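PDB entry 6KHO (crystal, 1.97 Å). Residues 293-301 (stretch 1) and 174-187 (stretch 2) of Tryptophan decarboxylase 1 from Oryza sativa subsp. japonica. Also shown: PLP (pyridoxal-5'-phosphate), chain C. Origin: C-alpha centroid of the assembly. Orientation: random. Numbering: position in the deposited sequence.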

ATOM      1  N   ALA A 293      26.121   4.498  12.222  1.00 28.74           N
ATOM      2  CA  ALA A 293      25.251   3.929  11.204  1.00 31.63           C
ATOM      3  C   ALA A 293      23.831   3.787  11.749  1.00 28.56           C
ATOM      4  O   ALA A 293      23.624   3.543  12.941  1.00 28.99           O
ATOM      5  CB  ALA A 293      25.785   2.569  10.750  1.00 30.51           C
ATOM      6  N   TRP A 294      22.847   3.944  10.859  1.00 29.58           N
ATOM      7  CA  TRP A 294      21.455   3.703  11.224  1.00 26.89           C
ATOM      8  C   TRP A 294      21.239   2.223  11.522  1.00 30.23           C
ATOM      9  O   TRP A 294      21.743   1.353  10.803  1.00 30.95           O
ATOM     10  CB  TRP A 294      20.546   4.141  10.075  1.00 27.35           C
ATOM     11  CG  TRP A 294      19.084   4.192  10.358  1.00 30.06           C
ATOM     12  CD1 TRP A 294      18.234   3.134  10.539  1.00 28.54           C
ATOM     13  CD2 TRP A 294      18.279   5.370  10.410  1.00 30.56           C
ATOM     14  NE1 TRP A 294      16.950   3.594  10.745  1.00 29.34           N
ATOM     15  CE2 TRP A 294      16.951   4.961  10.661  1.00 28.64           C
ATOM     16  CE3 TRP A 294      18.555   6.739  10.283  1.00 31.45           C
ATOM     17  CZ2 TRP A 294      15.898   5.876  10.800  1.00 28.23           C
ATOM     18  CZ3 TRP A 294      17.504   7.644  10.406  1.00 30.94           C
ATOM     19  CH2 TRP A 294      16.195   7.206  10.653  1.00 26.60           C
ATOM     20  N   VAL A 295      20.504   1.930  12.592  1.00 25.54           N
ATOM     21  CA  VAL A 295      20.134   0.557  12.924  1.00 27.83           C
ATOM     22  C   VAL A 295      18.614   0.427  12.873  1.00 27.90           C
ATOM     23  O   VAL A 295      17.905   1.078  13.648  1.00 29.98           O
ATOM     24  CB  VAL A 295      20.649   0.126  14.299  1.00 27.90           C
ATOM     25  CG1 VAL A 295      20.176  -1.288  14.585  1.00 29.66           C
ATOM     26  CG2 VAL A 295      22.183   0.175  14.330  1.00 30.68           C
ATOM     27  N   HIS A 296      18.122  -0.429  11.988  1.00 28.37           N
ATOM     28  CA  HIS A 296      16.707  -0.787  11.939  1.00 26.45           C
ATOM     29  C   HIS A 296      16.525  -2.231  12.393  1.00 28.39           C
ATOM     30  O   HIS A 296      17.313  -3.109  12.023  1.00 29.54           O
ATOM     31  CB  HIS A 296      16.148  -0.608  10.530  1.00 29.29           C
ATOM     32  CG  HIS A 296      14.702  -0.989  10.415  1.00 28.38           C
ATOM     33  ND1 HIS A 296      13.685  -0.157  10.822  1.00 27.70           N
ATOM     34  CD2 HIS A 296      14.109  -2.122   9.969  1.00 29.04           C
ATOM     35  CE1 HIS A 296      12.521  -0.754  10.614  1.00 31.15           C
ATOM     36  NE2 HIS A 296      12.752  -1.950  10.100  1.00 27.97           N
ATOM     37  N   VAL A 297      15.511  -2.472  13.227  1.00 28.81           N
ATOM     38  CA  VAL A 297      15.143  -3.818  13.659  1.00 27.08           C
ATOM     39  C   VAL A 297      13.905  -4.261  12.871  1.00 31.77           C
ATOM     40  O   VAL A 297      12.847  -3.617  12.936  1.00 28.30           O
ATOM     41  CB  VAL A 297      14.886  -3.871  15.173  1.00 27.75           C
ATOM     42  CG1 VAL A 297      14.343  -5.249  15.574  1.00 30.16           C
ATOM     43  CG2 VAL A 297      16.164  -3.524  15.952  1.00 28.95           C
ATOM     44  N   ASP A 298      14.035  -5.362  12.125  1.00 30.48           N
ATOM     45  CA  ASP A 298      12.911  -5.995  11.425  1.00 29.54           C
ATOM     46  C   ASP A 298      12.363  -7.097  12.317  1.00 32.77           C
ATOM     47  O   ASP A 298      13.010  -8.139  12.489  1.00 30.69           O
ATOM     48  CB  ASP A 298      13.360  -6.573  10.081  1.00 30.98           C
ATOM     49  CG  ASP A 298      12.248  -7.372   9.364  1.00 34.85           C
ATOM     50  OD1 ASP A 298      11.061  -7.304   9.762  1.00 32.18           O
ATOM     51  OD2 ASP A 298      12.568  -8.065   8.373  1.00 37.10           O
ATOM     52  N   ALA A 299      11.183  -6.865  12.900  1.00 28.28           N
ATOM     53  CA  ALA A 299      10.510  -7.859  13.731  1.00 28.36           C
ATOM     54  C   ALA A 299       9.126  -8.165  13.180  1.00 29.14           C
ATOM     55  O   ALA A 299       8.158  -8.284  13.928  1.00 28.32           O
ATOM     56  CB  ALA A 299      10.416  -7.403  15.182  1.00 28.00           C
ATOM     57  N   ALA A 300       9.045  -8.313  11.856  1.00 29.99           N
ATOM     58  CA  ALA A 300       7.766  -8.373  11.152  1.00 27.42           C
ATOM     59  C   ALA A 300       6.826  -9.409  11.749  1.00 31.58           C
ATOM     60  O   ALA A 300       5.633  -9.145  11.937  1.00 29.13           O
ATOM     61  CB  ALA A 300       8.010  -8.678   9.671  1.00 31.20           C
ATOM     62  N   TYR A 301       7.347 -10.598  12.043  1.00 30.54           N
ATOM     63  CA  TYR A 301       6.562 -11.695  12.602  1.00 30.80           C
ATOM     64  C   TYR A 301       6.636 -11.732  14.123  1.00 30.06           C
ATOM     65  O   TYR A 301       5.618 -11.616  14.809  1.00 29.72           O
ATOM     66  CB  TYR A 301       7.063 -13.024  12.019  1.00 30.95           C
ATOM     67  CG  TYR A 301       6.612 -14.262  12.769  1.00 32.96           C
ATOM     68  CD1 TYR A 301       5.290 -14.717  12.683  1.00 30.49           C
ATOM     69  CD2 TYR A 301       7.512 -14.987  13.535  1.00 32.38           C
ATOM     70  CE1 TYR A 301       4.886 -15.860  13.360  1.00 32.50           C
ATOM     71  CE2 TYR A 301       7.120 -16.117  14.217  1.00 31.74           C
ATOM     72  CZ  TYR A 301       5.813 -16.558  14.121  1.00 36.63           C
ATOM     73  OH  TYR A 301       5.439 -17.690  14.806  1.00 36.44           O
TER
HETATM   74  N1  PLP C 601      10.654  -9.586   7.102  1.00 37.10           N
HETATM   75  C2  PLP C 601      10.277 -10.637   7.913  1.00 35.48           C
HETATM   76  C2A PLP C 601      11.122 -11.080   9.066  1.00 32.79           C
HETATM   77  C3  PLP C 601       9.091 -11.310   7.658  1.00 39.65           C
HETATM   78  O3  PLP C 601       8.719 -12.350   8.466  1.00 42.08           O
HETATM   79  C4  PLP C 601       8.277 -10.919   6.602  1.00 42.48           C
HETATM   80  C4A PLP C 601       6.847 -11.374   6.553  1.00 39.02           C
HETATM   81  C5  PLP C 601       8.657  -9.862   5.787  1.00 39.98           C
HETATM   82  C6  PLP C 601       9.854  -9.198   6.040  1.00 39.06           C
HETATM   83  C5A PLP C 601       7.741  -9.491   4.639  1.00 41.12           C
HETATM   84  O4P PLP C 601       8.044  -8.247   4.053  1.00 40.92           O
HETATM   85  P   PLP C 601       6.908  -7.401   3.256  1.00 42.61           P
HETATM   86  O1P PLP C 601       6.192  -8.277   2.265  1.00 48.93           O
HETATM   87  O2P PLP C 601       7.616  -6.254   2.578  1.00 41.05           O
HETATM   88  O3P PLP C 601       5.854  -6.859   4.205  1.00 35.88           O
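Stretch 2, residues 174-187: TTSEAMLVTLVAAR

How does stretch 2 run relative to stretch 1? Apart from Thr174, which precedes it, stretch 2 is a helix that continues beyond Arg187, and it lies along the strand that begins at Trp294. The two axes are nearly antiparallel, with 171° between their N-to-C directions and a closest approach of 9.3 Å. The start of the helix therefore sits near Ala300 and its later turns near Trp294, where the CA atoms of Trp294 and Ala186 come within 5.9 Å. The strand alternates, so Trp294, His296 and Asp298 point toward the helix while Val295 and Val297 have no contact with it.

What happens where the helix begins? Thr174, with chi1 in the p well, caps it: its OG1 accepts a hydrogen bond from Glu177 N at 3.1 Å. The next two residues turn their amides to the phosphate of PLP, Thr175 N reaching O3P at 2.9 Å and Ser176 N reaching O2P of PLP at 2.8 Å. Thr175 also faces stretch 1, its OG1 3.6 Å from Ala300 CB and its CG2 3.7 Å from Asp298 OD1. A water joins the two stretches here, lying 2.8 Å from Thr175 OG1 and donating to Asp298 OD1 at 2.8 Å. That same OD1 accepts from Ala300 N at 3.1 Å, while Asp298 OD2 lies 2.8 Å from N1 of PLP, so the cofactor is approached from both stretches.

How does the middle of the helix meet the strand? One turn on from Thr175, Ala178 points toward stretch 1, but its CB stays 4.8 Å from His296 CE1. Met179 leaves the backbone sideways, yet its extended side chain, t at chi2 and chi3, brings CE to 3.3 Å from Asp298 OD2. Thr182 then faces the strand and meets two rings: its CB is 3.8 Å from Trp294 NE1, and its OG1 is 4.1 Å from His296 ND1. The backbone oxygen of Thr182 lies over one face of the Trp294 ring.

What closes the contact at the far end? Two successive alanines meet Trp294, whose chi1 is t and whose indole reaches across the helix. Ala185 CB lies 4.0 Å from Trp294 CZ3, and Ala186 CB lies 3.5 Å from Trp294 CB, both apolar contacts. These small side chains accompany a close approach of the two backbones. No direct hydrogen bond crosses between the stretches; packing, with the water near the helix start, joins them over 423 Å² of buried surface, counting both sides.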

ATOM      1  N   THR A 174       3.735  -2.468   4.163  1.00 28.70           N
ATOM      2  CA  THR A 174       4.681  -3.576   4.108  1.00 28.34           C
ATOM      3  C   THR A 174       5.951  -3.254   4.880  1.00 30.82           C
ATOM      4  O   THR A 174       6.320  -2.093   5.067  1.00 24.94           O
ATOM      5  CB  THR A 174       5.099  -3.921   2.658  1.00 32.23           C
ATOM      6  OG1 THR A 174       5.705  -2.770   2.046  1.00 30.87           O
ATOM      7  CG2 THR A 174       3.899  -4.384   1.816  1.00 35.01           C
ATOM      8  N   THR A 175       6.654  -4.317   5.272  1.00 28.23           N
ATOM      9  CA  THR A 175       7.994  -4.145   5.826  1.00 31.18           C
ATOM     10  C   THR A 175       8.937  -3.530   4.794  1.00 30.40           C
ATOM     11  O   THR A 175       9.810  -2.725   5.142  1.00 29.56           O
ATOM     12  CB  THR A 175       8.520  -5.490   6.340  1.00 29.60           C
ATOM     13  OG1 THR A 175       7.734  -5.892   7.467  1.00 29.58           O
ATOM     14  CG2 THR A 175       9.984  -5.387   6.786  1.00 29.75           C
ATOM     15  N   SER A 176       8.752  -3.858   3.510  1.00 27.98           N
ATOM     16  CA  SER A 176       9.625  -3.293   2.485  1.00 30.09           C
ATOM     17  C   SER A 176       9.570  -1.768   2.479  1.00 29.32           C
ATOM     18  O   SER A 176      10.615  -1.115   2.378  1.00 26.21           O
ATOM     19  CB  SER A 176       9.262  -3.839   1.104  1.00 34.89           C
ATOM     20  OG  SER A 176       9.361  -5.253   1.080  1.00 40.18           O
ATOM     21  N   GLU A 177       8.365  -1.181   2.568  1.00 23.77           N
ATOM     22  CA  GLU A 177       8.274   0.277   2.614  1.00 26.89           C
ATOM     23  C   GLU A 177       8.920   0.834   3.878  1.00 24.64           C
ATOM     24  O   GLU A 177       9.533   1.905   3.845  1.00 27.83           O
ATOM     25  CB  GLU A 177       6.815   0.750   2.522  1.00 27.77           C
ATOM     26  CG  GLU A 177       6.734   2.289   2.299  1.00 26.95           C
ATOM     27  CD  GLU A 177       5.324   2.792   2.061  1.00 32.79           C
ATOM     28  OE1 GLU A 177       4.392   1.956   2.025  1.00 36.96           O
ATOM     29  OE2 GLU A 177       5.151   4.027   1.907  1.00 33.19           O
ATOM     30  N   ALA A 178       8.763   0.143   5.009  1.00 25.18           N
ATOM     31  CA  ALA A 178       9.410   0.590   6.233  1.00 24.47           C
ATOM     32  C   ALA A 178      10.930   0.546   6.094  1.00 28.55           C
ATOM     33  O   ALA A 178      11.636   1.452   6.563  1.00 26.92           O
ATOM     34  CB  ALA A 178       8.936  -0.272   7.407  1.00 26.12           C
ATOM     35  N   MET A 179      11.446  -0.491   5.437  1.00 26.83           N
ATOM     36  CA  MET A 179      12.874  -0.544   5.164  1.00 27.92           C
ATOM     37  C   MET A 179      13.279   0.567   4.215  1.00 26.61           C
ATOM     38  O   MET A 179      14.310   1.218   4.417  1.00 26.69           O
ATOM     39  CB  MET A 179      13.245  -1.903   4.575  1.00 25.32           C
ATOM     40  CG  MET A 179      13.274  -3.007   5.595  1.00 32.28           C
ATOM     41  SD  MET A 179      13.321  -4.623   4.801  1.00 36.35           S
ATOM     42  CE  MET A 179      13.514  -5.679   6.236  1.00 35.13           C
ATOM     43  N   LEU A 180      12.483   0.797   3.175  1.00 23.76           N
ATOM     44  CA  LEU A 180      12.867   1.765   2.150  1.00 26.28           C
ATOM     45  C   LEU A 180      12.948   3.178   2.726  1.00 29.46           C
ATOM     46  O   LEU A 180      13.896   3.922   2.448  1.00 28.41           O
ATOM     47  CB  LEU A 180      11.879   1.721   0.987  1.00 25.89           C
ATOM     48  CG  LEU A 180      12.009   2.799  -0.098  1.00 28.72           C
ATOM     49  CD1 LEU A 180      13.421   2.812  -0.709  1.00 26.69           C
ATOM     50  CD2 LEU A 180      10.990   2.583  -1.192  1.00 29.85           C
ATOM     51  N   VAL A 181      11.955   3.572   3.525  1.00 28.49           N
ATOM     52  CA  VAL A 181      11.958   4.958   3.978  1.00 27.34           C
ATOM     53  C   VAL A 181      13.069   5.182   5.007  1.00 26.15           C
ATOM     54  O   VAL A 181      13.673   6.259   5.044  1.00 26.48           O
ATOM     55  CB  VAL A 181      10.567   5.378   4.503  1.00 26.70           C
ATOM     56  CG1 VAL A 181       9.494   5.235   3.404  1.00 29.33           C
ATOM     57  CG2 VAL A 181      10.157   4.607   5.764  1.00 25.18           C
ATOM     58  N   THR A 182      13.376   4.188   5.843  1.00 28.27           N
ATOM     59  CA  THR A 182      14.481   4.384   6.781  1.00 26.72           C
ATOM     60  C   THR A 182      15.832   4.309   6.077  1.00 29.31           C
ATOM     61  O   THR A 182      16.773   5.002   6.481  1.00 26.31           O
ATOM     62  CB  THR A 182      14.435   3.376   7.934  1.00 24.72           C
ATOM     63  OG1 THR A 182      14.448   2.026   7.435  1.00 26.21           O
ATOM     64  CG2 THR A 182      13.197   3.612   8.800  1.00 28.14           C
ATOM     65  N   LEU A 183      15.955   3.471   5.042  1.00 27.68           N
ATOM     66  CA  LEU A 183      17.171   3.480   4.232  1.00 26.06           C
ATOM     67  C   LEU A 183      17.376   4.832   3.569  1.00 27.62           C
ATOM     68  O   LEU A 183      18.513   5.308   3.454  1.00 27.75           O
ATOM     69  CB  LEU A 183      17.121   2.390   3.161  1.00 24.36           C
ATOM     70  CG  LEU A 183      17.482   0.978   3.588  1.00 27.49           C
ATOM     71  CD1 LEU A 183      16.861  -0.016   2.606  1.00 29.03           C
ATOM     72  CD2 LEU A 183      19.005   0.847   3.617  1.00 27.76           C
ATOM     73  N   VAL A 184      16.292   5.458   3.107  1.00 25.37           N
ATOM     74  CA  VAL A 184      16.422   6.752   2.452  1.00 26.52           C
ATOM     75  C   VAL A 184      16.856   7.811   3.458  1.00 28.94           C
ATOM     76  O   VAL A 184      17.728   8.636   3.169  1.00 28.81           O
ATOM     77  CB  VAL A 184      15.112   7.131   1.745  1.00 28.34           C
ATOM     78  CG1 VAL A 184      15.086   8.628   1.436  1.00 28.25           C
ATOM     79  CG2 VAL A 184      14.980   6.327   0.448  1.00 31.17           C
ATOM     80  N   ALA A 185      16.295   7.777   4.666  1.00 27.24           N
ATOM     81  CA  ALA A 185      16.721   8.732   5.688  1.00 31.12           C
ATOM     82  C   ALA A 185      18.195   8.537   6.045  1.00 29.05           C
ATOM     83  O   ALA A 185      18.960   9.506   6.136  1.00 27.15           O
ATOM     84  CB  ALA A 185      15.830   8.605   6.923  1.00 28.60           C
ATOM     85  N   ALA A 186      18.619   7.284   6.231  1.00 25.69           N
ATOM     86  CA  ALA A 186      20.020   7.021   6.558  1.00 29.58           C
ATOM     87  C   ALA A 186      20.932   7.432   5.412  1.00 27.86           C
ATOM     88  O   ALA A 186      21.982   8.049   5.632  1.00 29.16           O
ATOM     89  CB  ALA A 186      20.221   5.544   6.902  1.00 24.98           C
ATOM     90  N   ARG A 187      20.538   7.092   4.178  1.00 28.67           N
ATOM     91  CA  ARG A 187      21.287   7.490   2.991  1.00 29.61           C
ATOM     92  C   ARG A 187      21.485   9.000   2.930  1.00 30.76           C
ATOM     93  O   ARG A 187      22.606   9.489   2.724  1.00 29.17           O
ATOM     94  CB  ARG A 187      20.561   7.004   1.734  1.00 25.83           C
ATOM     95  CG  ARG A 187      21.269   7.347   0.409  1.00 28.00           C
ATOM     96  CD  ARG A 187      20.313   7.234  -0.793  1.00 31.72           C
ATOM     97  NE  ARG A 187      19.337   8.328  -0.813  1.00 32.70           N
ATOM     98  CZ  ARG A 187      18.261   8.381  -1.596  1.00 32.07           C
ATOM     99  NH1 ARG A 187      17.986   7.389  -2.446  1.00 28.97           N
ATOM    100  NH2 ARG A 187      17.448   9.429  -1.521  1.00 29.49           N
TER
HETATM  101  O   HOH W   1       8.898  -5.495   9.964  1.00 34.04           O